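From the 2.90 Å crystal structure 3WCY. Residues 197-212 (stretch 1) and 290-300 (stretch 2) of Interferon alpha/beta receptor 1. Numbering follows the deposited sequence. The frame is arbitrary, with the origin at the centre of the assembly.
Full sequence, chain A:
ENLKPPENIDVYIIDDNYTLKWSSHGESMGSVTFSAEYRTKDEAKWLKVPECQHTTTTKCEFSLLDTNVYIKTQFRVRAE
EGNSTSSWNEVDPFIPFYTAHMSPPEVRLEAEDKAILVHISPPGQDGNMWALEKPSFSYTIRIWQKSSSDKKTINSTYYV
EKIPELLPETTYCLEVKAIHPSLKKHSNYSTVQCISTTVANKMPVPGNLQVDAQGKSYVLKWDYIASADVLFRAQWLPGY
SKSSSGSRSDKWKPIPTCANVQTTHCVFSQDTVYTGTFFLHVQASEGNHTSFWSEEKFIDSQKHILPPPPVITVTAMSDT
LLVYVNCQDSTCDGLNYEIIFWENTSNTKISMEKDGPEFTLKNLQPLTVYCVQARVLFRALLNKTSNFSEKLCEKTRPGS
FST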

ATOM      1  N   THR A 197       6.105 -23.703 -18.445  1.00 97.38           N
ATOM      2  CA  THR A 197       6.928 -22.597 -18.954  1.00 98.42           C
ATOM      3  C   THR A 197       7.378 -22.881 -20.400  1.00106.50           C
ATOM      4  O   THR A 197       7.487 -24.046 -20.786  1.00107.48           O
ATOM      5  CB  THR A 197       8.121 -22.323 -18.016  1.00105.61           C
ATOM      6  OG1 THR A 197       8.750 -23.555 -17.663  1.00105.46           O
ATOM      7  CG2 THR A 197       7.718 -21.579 -16.752  1.00102.71           C
ATOM      8  N   THR A 198       7.609 -21.823 -21.205  1.00105.13           N
ATOM      9  CA  THR A 198       8.058 -21.935 -22.607  1.00107.00           C
ATOM     10  C   THR A 198       9.595 -22.053 -22.670  1.00114.13           C
ATOM     11  O   THR A 198      10.254 -21.814 -21.655  1.00113.58           O
ATOM     12  CB  THR A 198       7.575 -20.725 -23.433  1.00114.46           C
ATOM     13  OG1 THR A 198       8.020 -19.514 -22.823  1.00112.26           O
ATOM     14  CG2 THR A 198       6.071 -20.698 -23.634  1.00112.13           C
ATOM     15  N   VAL A 199      10.170 -22.397 -23.852  1.00113.46           N
ATOM     16  CA  VAL A 199      11.634 -22.501 -24.013  1.00115.37           C
ATOM     17  C   VAL A 199      12.248 -21.107 -24.095  1.00120.02           C
ATOM     18  O   VAL A 199      11.747 -20.264 -24.842  1.00119.41           O
ATOM     19  CB  VAL A 199      12.129 -23.392 -25.188  1.00121.16           C
ATOM     20  CG1 VAL A 199      13.489 -24.006 -24.861  1.00122.40           C
ATOM     21  CG2 VAL A 199      11.125 -24.480 -25.549  1.00120.75           C
ATOM     22  N   ALA A 200      13.344 -20.884 -23.335  1.00117.87           N
ATOM     23  CA  ALA A 200      14.095 -19.625 -23.236  1.00118.66           C
ATOM     24  C   ALA A 200      14.206 -18.866 -24.561  1.00124.87           C
ATOM     25  O   ALA A 200      14.553 -19.465 -25.584  1.00126.08           O
ATOM     26  CB  ALA A 200      15.478 -19.880 -22.649  1.00120.49           C
ATOM     27  N   ASN A 201      13.860 -17.559 -24.545  1.00121.21           N
ATOM     28  CA  ASN A 201      13.888 -16.678 -25.717  1.00122.16           C
ATOM     29  C   ASN A 201      15.304 -16.501 -26.261  1.00127.99           C
ATOM     30  O   ASN A 201      16.272 -16.579 -25.498  1.00127.52           O
ATOM     31  CB  ASN A 201      13.288 -15.293 -25.378  1.00122.25           C
ATOM     32  CG  ASN A 201      11.780 -15.152 -25.506  1.00137.79           C
ATOM     33  OD1 ASN A 201      11.044 -16.081 -25.870  1.00133.03           O
ATOM     34  ND2 ASN A 201      11.284 -13.960 -25.207  1.00123.08           N
ATOM     35  N   LYS A 202      15.420 -16.233 -27.581  1.00126.55           N
ATOM     36  CA  LYS A 202      16.707 -15.982 -28.240  1.00128.94           C
ATOM     37  C   LYS A 202      17.321 -14.647 -27.766  1.00134.19           C
ATOM     38  O   LYS A 202      18.516 -14.413 -27.962  1.00135.83           O
ATOM     39  CB  LYS A 202      16.595 -16.070 -29.781  1.00132.85           C
ATOM     40  CG  LYS A 202      15.709 -15.017 -30.448  1.00145.89           C
ATOM     41  CD  LYS A 202      15.928 -14.985 -31.959  1.00157.08           C
ATOM     42  CE  LYS A 202      15.167 -13.864 -32.627  1.00165.63           C
ATOM     43  NZ  LYS A 202      15.435 -13.811 -34.088  1.00174.64           N
ATOM     44  N   MET A 203      16.495 -13.800 -27.109  1.00129.25           N
ATOM     45  CA  MET A 203      16.862 -12.507 -26.532  1.00129.02           C
ATOM     46  C   MET A 203      16.389 -12.417 -25.066  1.00131.09           C
ATOM     47  O   MET A 203      15.191 -12.565 -24.814  1.00129.20           O
ATOM     48  CB  MET A 203      16.339 -11.326 -27.386  1.00131.75           C
ATOM     49  CG  MET A 203      14.941 -11.524 -27.968  1.00134.37           C
ATOM     50  SD  MET A 203      14.633 -10.445 -29.390  1.00139.94           S
ATOM     51  CE  MET A 203      13.263 -11.261 -30.119  1.00135.60           C
ATOM     52  N   PRO A 204      17.300 -12.218 -24.078  1.00128.06           N
ATOM     53  CA  PRO A 204      16.854 -12.153 -22.675  1.00126.19           C
ATOM     54  C   PRO A 204      16.376 -10.769 -22.215  1.00130.13           C
ATOM     55  O   PRO A 204      16.773  -9.745 -22.779  1.00131.04           O
ATOM     56  CB  PRO A 204      18.085 -12.620 -21.896  1.00128.62           C
ATOM     57  CG  PRO A 204      19.247 -12.237 -22.755  1.00135.31           C
ATOM     58  CD  PRO A 204      18.765 -12.048 -24.179  1.00131.64           C
ATOM     59  N   VAL A 205      15.530 -10.752 -21.169  1.00124.81           N
ATOM     60  CA  VAL A 205      14.954  -9.545 -20.568  1.00123.29           C
ATOM     61  C   VAL A 205      16.000  -8.776 -19.714  1.00129.39           C
ATOM     62  O   VAL A 205      16.825  -9.435 -19.067  1.00129.17           O
ATOM     63  CB  VAL A 205      13.632  -9.836 -19.789  1.00124.57           C
ATOM     64  CG1 VAL A 205      12.530 -10.321 -20.725  1.00123.81           C
ATOM     65  CG2 VAL A 205      13.841 -10.822 -18.638  1.00123.72           C
ATOM     66  N   PRO A 206      15.981  -7.407 -19.687  1.00127.47           N
ATOM     67  CA  PRO A 206      16.981  -6.653 -18.898  1.00128.53           C
ATOM     68  C   PRO A 206      17.058  -6.983 -17.405  1.00134.85           C
ATOM     69  O   PRO A 206      16.043  -7.307 -16.785  1.00132.99           O
ATOM     70  CB  PRO A 206      16.593  -5.194 -19.137  1.00129.60           C
ATOM     71  CG  PRO A 206      15.894  -5.212 -20.444  1.00134.05           C
ATOM     72  CD  PRO A 206      15.108  -6.481 -20.435  1.00128.62           C
ATOM     73  N   GLY A 207      18.274  -6.902 -16.861  1.00134.99           N
ATOM     74  CA  GLY A 207      18.594  -7.231 -15.475  1.00135.34           C
ATOM     75  C   GLY A 207      18.302  -6.166 -14.439  1.00140.69           C
ATOM     76  O   GLY A 207      17.150  -5.759 -14.276  1.00138.71           O
ATOM     77  N   ASN A 208      19.353  -5.743 -13.702  1.00140.32           N
ATOM     78  CA  ASN A 208      19.279  -4.760 -12.613  1.00140.33           C
ATOM     79  C   ASN A 208      19.007  -3.320 -13.055  1.00145.85           C
ATOM     80  O   ASN A 208      19.746  -2.761 -13.870  1.00146.74           O
ATOM     81  CB  ASN A 208      20.497  -4.857 -11.681  1.00143.02           C
ATOM     82  CG  ASN A 208      20.419  -5.994 -10.681  1.00163.71           C
ATOM     83  OD1 ASN A 208      20.429  -7.179 -11.037  1.00157.69           O
ATOM     84  ND2 ASN A 208      20.367  -5.654  -9.400  1.00153.79           N
ATOM     85  N   LEU A 209      17.936  -2.731 -12.492  1.00142.33           N
ATOM     86  CA  LEU A 209      17.453  -1.375 -12.766  1.00142.50           C
ATOM     87  C   LEU A 209      17.663  -0.447 -11.562  1.00147.46           C
ATOM     88  O   LEU A 209      17.474  -0.866 -10.416  1.00146.32           O
ATOM     89  CB  LEU A 209      15.946  -1.425 -13.119  1.00141.14           C
ATOM     90  CG  LEU A 209      15.498  -1.444 -14.599  1.00146.30           C
ATOM     91  CD1 LEU A 209      15.801  -0.142 -15.300  1.00147.29           C
ATOM     92  CD2 LEU A 209      16.009  -2.665 -15.359  1.00149.81           C
ATOM     93  N   GLN A 210      18.029   0.819 -11.832  1.00145.59           N
ATOM     94  CA  GLN A 210      18.254   1.847 -10.812  1.00145.51           C
ATOM     95  C   GLN A 210      17.855   3.229 -11.362  1.00150.50           C
ATOM     96  O   GLN A 210      18.289   3.599 -12.458  1.00151.35           O
ATOM     97  CB  GLN A 210      19.721   1.823 -10.337  1.00148.27           C
ATOM     98  CG  GLN A 210      19.941   2.453  -8.961  1.00161.14           C
ATOM     99  CD  GLN A 210      21.242   2.030  -8.319  1.00178.31           C
ATOM    100  OE1 GLN A 210      22.336   2.208  -8.872  1.00175.08           O
ATOM    101  NE2 GLN A 210      21.153   1.494  -7.111  1.00168.22           N
ATOM    102  N   VAL A 211      17.005   3.972 -10.621  1.00146.55           N
ATOM    103  CA  VAL A 211      16.531   5.295 -11.055  1.00146.80           C
ATOM    104  C   VAL A 211      17.052   6.441 -10.177  1.00151.32           C
ATOM    105  O   VAL A 211      16.611   6.610  -9.034  1.00149.40           O
ATOM    106  CB  VAL A 211      14.993   5.381 -11.297  1.00149.46           C
ATOM    107  CG1 VAL A 211      14.607   6.705 -11.956  1.00149.54           C
ATOM    108  CG2 VAL A 211      14.485   4.206 -12.130  1.00149.29           C
ATOM    109  N   ASP A 212      17.977   7.236 -10.743  1.00150.08           N
ATOM    110  CA  ASP A 212      18.563   8.411 -10.106  1.00150.57           C
ATOM    111  C   ASP A 212      17.908   9.644 -10.739  1.00154.87           C
ATOM    112  O   ASP A 212      18.044   9.861 -11.945  1.00155.72           O
ATOM    113  CB  ASP A 212      20.095   8.422 -10.293  1.00154.48           C
ATOM    114  CG  ASP A 212      20.894   8.393  -9.000  1.00164.56           C
ATOM    115  OD1 ASP A 212      20.634   7.503  -8.158  1.00164.00           O
ATOM    116  OD2 ASP A 212      21.811   9.232  -8.849  1.00171.53           O
TER
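Stretch 2 (290-300) TSFWSEEKFID

The one clear hydrogen bond across this contact is one that no sheet pairing would supply: the side chain of Ser294 reaches across to a main-chain carbonyl, OG of Ser294 donating to O of Pro206 at 3.2 Å. Most of the rest that holds the two segments together across some 697 Å² of buried surface, both sides summed, is packing, much of it between side chains and backbone. The example illustrates a general principle: segments distant in sequence, here with touching residues at least 85 positions apart, can run side by side with little direct polar linkage.

The direction is readily followed. The nearest CA pairs are Met203 with Ser291, Val205 with Ser294, Leu209 with Lys297 and Val211 with Ile299, so both numberings rise together and stretch 2 runs in the same sense as stretch 1. The backbones are extended for most of their length. Stretch 2 begins as irregular chain and becomes a strand at Lys297 to Asp300, while stretch 1 has strand geometry by Gln210. The CA atoms of Val205 and Ser294 lie 5.1 Å apart, the closest of the matched pairs; those of Val211 and Ile299 are separated by 7.1 Å. Toward the strand end the CA atoms lie farther apart, and side chains make most of the contact.

At the start of stretch 2, Thr290 directs its CA-to-CB bond away and meets its neighbour through its backbone: CE of Met203 lies 3.5 Å from N of Thr290. The side chains of Met203 and Ser291 also pack, CG of the former 3.9 Å from CB of the latter. Ser291 OG is already engaged within its own stretch, donating to O of Phe292 at 3.3 Å. The CA-to-CB bond of Phe292 points sideways, yet the far end of the ring comes nearer to stretch 1, where OG1 of Thr198 approaches the ring edge, 3.9 Å from CE2 of Phe292. Asn201 also points toward this region and covers part of the same residue.

Val205 occupies the centre of the loop portion. Its CG1 lies 3.4 Å from O of Phe292 and 4.1 Å from CB of Phe292, so this one methyl packs against both main chain and side chain. Its CB is 4.0 Å from CA of Ser294. Next to it, the Pro206 ring places CD 3.6 Å from CB of Ser294, and the buried serine is thus held by packing as well as by its hydrogen bond.

Beyond Gly207, alternation takes over. Leu209 and Val211 point toward stretch 2, whereas Gln210 points away; Lys297 and Ile299 answer them, with Phe298 turned away. Lys297 contributes the aliphatic part of its side chain, CD lying 3.8 Å from CB of Leu209 and CE 3.4 Å from O of Leu209, while its NZ donates to O of Phe298 at 3.0 Å. The last step is purely apolar, CB of Val211 against CG2 of Ile299 at 3.8 Å.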

ATOM      1  N   THR A 290       9.830 -11.801 -30.512  1.00113.13           N
ATOM      2  CA  THR A 290       9.541 -10.689 -29.611  1.00111.82           C
ATOM      3  C   THR A 290       9.787 -11.091 -28.146  1.00114.25           C
ATOM      4  O   THR A 290       9.137 -12.010 -27.631  1.00112.84           O
ATOM      5  CB  THR A 290       8.142 -10.100 -29.903  1.00118.19           C
ATOM      6  OG1 THR A 290       8.049  -9.797 -31.298  1.00119.08           O
ATOM      7  CG2 THR A 290       7.843  -8.845 -29.083  1.00113.93           C
ATOM      8  N   SER A 291      10.737 -10.391 -27.488  1.00110.35           N
ATOM      9  CA  SER A 291      11.133 -10.621 -26.092  1.00108.57           C
ATOM     10  C   SER A 291       9.981 -10.377 -25.107  1.00110.00           C
ATOM     11  O   SER A 291       9.080  -9.586 -25.398  1.00110.16           O
ATOM     12  CB  SER A 291      12.333  -9.743 -25.732  1.00111.52           C
ATOM     13  OG  SER A 291      12.730  -9.894 -24.377  1.00115.29           O
ATOM     14  N   PHE A 292      10.018 -11.048 -23.936  1.00103.34           N
ATOM     15  CA  PHE A 292       9.013 -10.849 -22.890  1.00100.31           C
ATOM     16  C   PHE A 292       9.294  -9.512 -22.170  1.00102.71           C
ATOM     17  O   PHE A 292      10.201  -8.782 -22.577  1.00103.49           O
ATOM     18  CB  PHE A 292       8.990 -12.038 -21.900  1.00100.83           C
ATOM     19  CG  PHE A 292       8.304 -13.284 -22.415  1.00101.84           C
ATOM     20  CD1 PHE A 292       6.945 -13.277 -22.720  1.00103.84           C
ATOM     21  CD2 PHE A 292       9.010 -14.469 -22.580  1.00104.24           C
ATOM     22  CE1 PHE A 292       6.313 -14.429 -23.201  1.00104.57           C
ATOM     23  CE2 PHE A 292       8.379 -15.617 -23.071  1.00106.77           C
ATOM     24  CZ  PHE A 292       7.034 -15.590 -23.374  1.00104.03           C
ATOM     25  N   TRP A 293       8.512  -9.174 -21.130  1.00 96.48           N
ATOM     26  CA  TRP A 293       8.745  -7.940 -20.386  1.00 94.89           C
ATOM     27  C   TRP A 293       9.678  -8.162 -19.204  1.00 99.65           C
ATOM     28  O   TRP A 293       9.629  -9.208 -18.553  1.00 98.55           O
ATOM     29  CB  TRP A 293       7.433  -7.302 -19.926  1.00 91.39           C
ATOM     30  CG  TRP A 293       6.653  -6.650 -21.023  1.00 92.07           C
ATOM     31  CD1 TRP A 293       5.450  -7.053 -21.522  1.00 94.47           C
ATOM     32  CD2 TRP A 293       7.004  -5.459 -21.734  1.00 92.68           C
ATOM     33  NE1 TRP A 293       5.029  -6.188 -22.502  1.00 94.33           N
ATOM     34  CE2 TRP A 293       5.966  -5.200 -22.656  1.00 96.58           C
ATOM     35  CE3 TRP A 293       8.105  -4.582 -21.689  1.00 94.75           C
ATOM     36  CZ2 TRP A 293       5.995  -4.107 -23.533  1.00 96.93           C
ATOM     37  CZ3 TRP A 293       8.128  -3.492 -22.548  1.00 97.22           C
ATOM     38  CH2 TRP A 293       7.084  -3.264 -23.457  1.00 98.07           C
ATOM     39  N   SER A 294      10.512  -7.155 -18.924  1.00 98.06           N
ATOM     40  CA  SER A 294      11.477  -7.117 -17.825  1.00 98.83           C
ATOM     41  C   SER A 294      10.765  -6.977 -16.463  1.00102.36           C
ATOM     42  O   SER A 294       9.550  -6.749 -16.416  1.00101.41           O
ATOM     43  CB  SER A 294      12.430  -5.940 -18.032  1.00104.58           C
ATOM     44  OG  SER A 294      13.245  -5.672 -16.902  1.00116.13           O
ATOM     45  N   GLU A 295      11.540  -7.085 -15.356  1.00 98.93           N
ATOM     46  CA  GLU A 295      11.037  -6.921 -13.991  1.00 97.55           C
ATOM     47  C   GLU A 295      10.505  -5.500 -13.853  1.00101.76           C
ATOM     48  O   GLU A 295      11.126  -4.560 -14.356  1.00102.33           O
ATOM     49  CB  GLU A 295      12.157  -7.164 -12.963  1.00 99.26           C
ATOM     50  CG  GLU A 295      11.663  -7.281 -11.532  1.00109.17           C
ATOM     51  CD  GLU A 295      12.661  -6.846 -10.479  1.00137.38           C
ATOM     52  OE1 GLU A 295      12.522  -5.713  -9.964  1.00139.85           O
ATOM     53  OE2 GLU A 295      13.579  -7.637 -10.164  1.00135.28           O
ATOM     54  N   GLU A 296       9.342  -5.352 -13.207  1.00 97.47           N
ATOM     55  CA  GLU A 296       8.718  -4.051 -12.987  1.00 96.63           C
ATOM     56  C   GLU A 296       9.482  -3.329 -11.888  1.00101.84           C
ATOM     57  O   GLU A 296       9.522  -3.806 -10.752  1.00100.17           O
ATOM     58  CB  GLU A 296       7.230  -4.208 -12.624  1.00 96.64           C
ATOM     59  CG  GLU A 296       6.399  -4.805 -13.745  1.00106.18           C
ATOM     60  CD  GLU A 296       5.262  -5.707 -13.313  1.00131.39           C
ATOM     61  OE1 GLU A 296       5.505  -6.648 -12.523  1.00129.05           O
ATOM     62  OE2 GLU A 296       4.133  -5.506 -13.814  1.00130.16           O
ATOM     63  N   LYS A 297      10.143  -2.214 -12.246  1.00101.53           N
ATOM     64  CA  LYS A 297      10.910  -1.407 -11.298  1.00102.51           C
ATOM     65  C   LYS A 297      10.033  -0.292 -10.725  1.00108.24           C
ATOM     66  O   LYS A 297       9.619   0.607 -11.461  1.00108.04           O
ATOM     67  CB  LYS A 297      12.198  -0.850 -11.943  1.00106.39           C
ATOM     68  CG  LYS A 297      13.049   0.033 -11.022  1.00119.44           C
ATOM     69  CD  LYS A 297      13.862  -0.766 -10.004  1.00129.31           C
ATOM     70  CE  LYS A 297      14.521   0.117  -8.973  1.00139.76           C
ATOM     71  NZ  LYS A 297      13.561   0.552  -7.927  1.00147.25           N
ATOM     72  N   PHE A 298       9.744  -0.371  -9.416  1.00105.95           N
ATOM     73  CA  PHE A 298       8.938   0.614  -8.703  1.00105.86           C
ATOM     74  C   PHE A 298       9.826   1.704  -8.153  1.00113.81           C
ATOM     75  O   PHE A 298      10.780   1.416  -7.429  1.00113.93           O
ATOM     76  CB  PHE A 298       8.152  -0.037  -7.558  1.00106.50           C
ATOM     77  CG  PHE A 298       7.393   0.942  -6.690  1.00106.90           C
ATOM     78  CD1 PHE A 298       6.245   1.568  -7.161  1.00109.18           C
ATOM     79  CD2 PHE A 298       7.824   1.235  -5.403  1.00108.74           C
ATOM     80  CE1 PHE A 298       5.549   2.474  -6.362  1.00109.18           C
ATOM     81  CE2 PHE A 298       7.124   2.141  -4.604  1.00110.76           C
ATOM     82  CZ  PHE A 298       5.989   2.751  -5.088  1.00108.15           C
ATOM     83  N   ILE A 299       9.488   2.958  -8.459  1.00113.27           N
ATOM     84  CA  ILE A 299      10.239   4.114  -7.981  1.00114.80           C
ATOM     85  C   ILE A 299       9.324   5.227  -7.514  1.00120.40           C
ATOM     86  O   ILE A 299       8.430   5.644  -8.252  1.00119.49           O
ATOM     87  CB  ILE A 299      11.338   4.604  -8.974  1.00119.46           C
ATOM     88  CG1 ILE A 299      10.862   4.573 -10.439  1.00120.48           C
ATOM     89  CG2 ILE A 299      12.638   3.825  -8.796  1.00121.06           C
ATOM     90  CD1 ILE A 299      10.484   5.894 -10.961  1.00128.70           C
ATOM     91  N   ASP A 300       9.537   5.682  -6.267  1.00119.10           N
ATOM     92  CA  ASP A 300       8.790   6.771  -5.638  1.00119.24           C
ATOM     93  C   ASP A 300       9.528   8.091  -5.858  1.00126.43           C
ATOM     94  O   ASP A 300      10.687   8.220  -5.460  1.00126.88           O
ATOM     95  CB  ASP A 300       8.595   6.504  -4.131  1.00120.21           C
ATOM     96  CG  ASP A 300       8.306   7.751  -3.310  1.00130.09           C
ATOM     97  OD1 ASP A 300       7.244   8.379  -3.532  1.00129.99           O
ATOM     98  OD2 ASP A 300       9.161   8.125  -2.482  1.00136.57           O
TER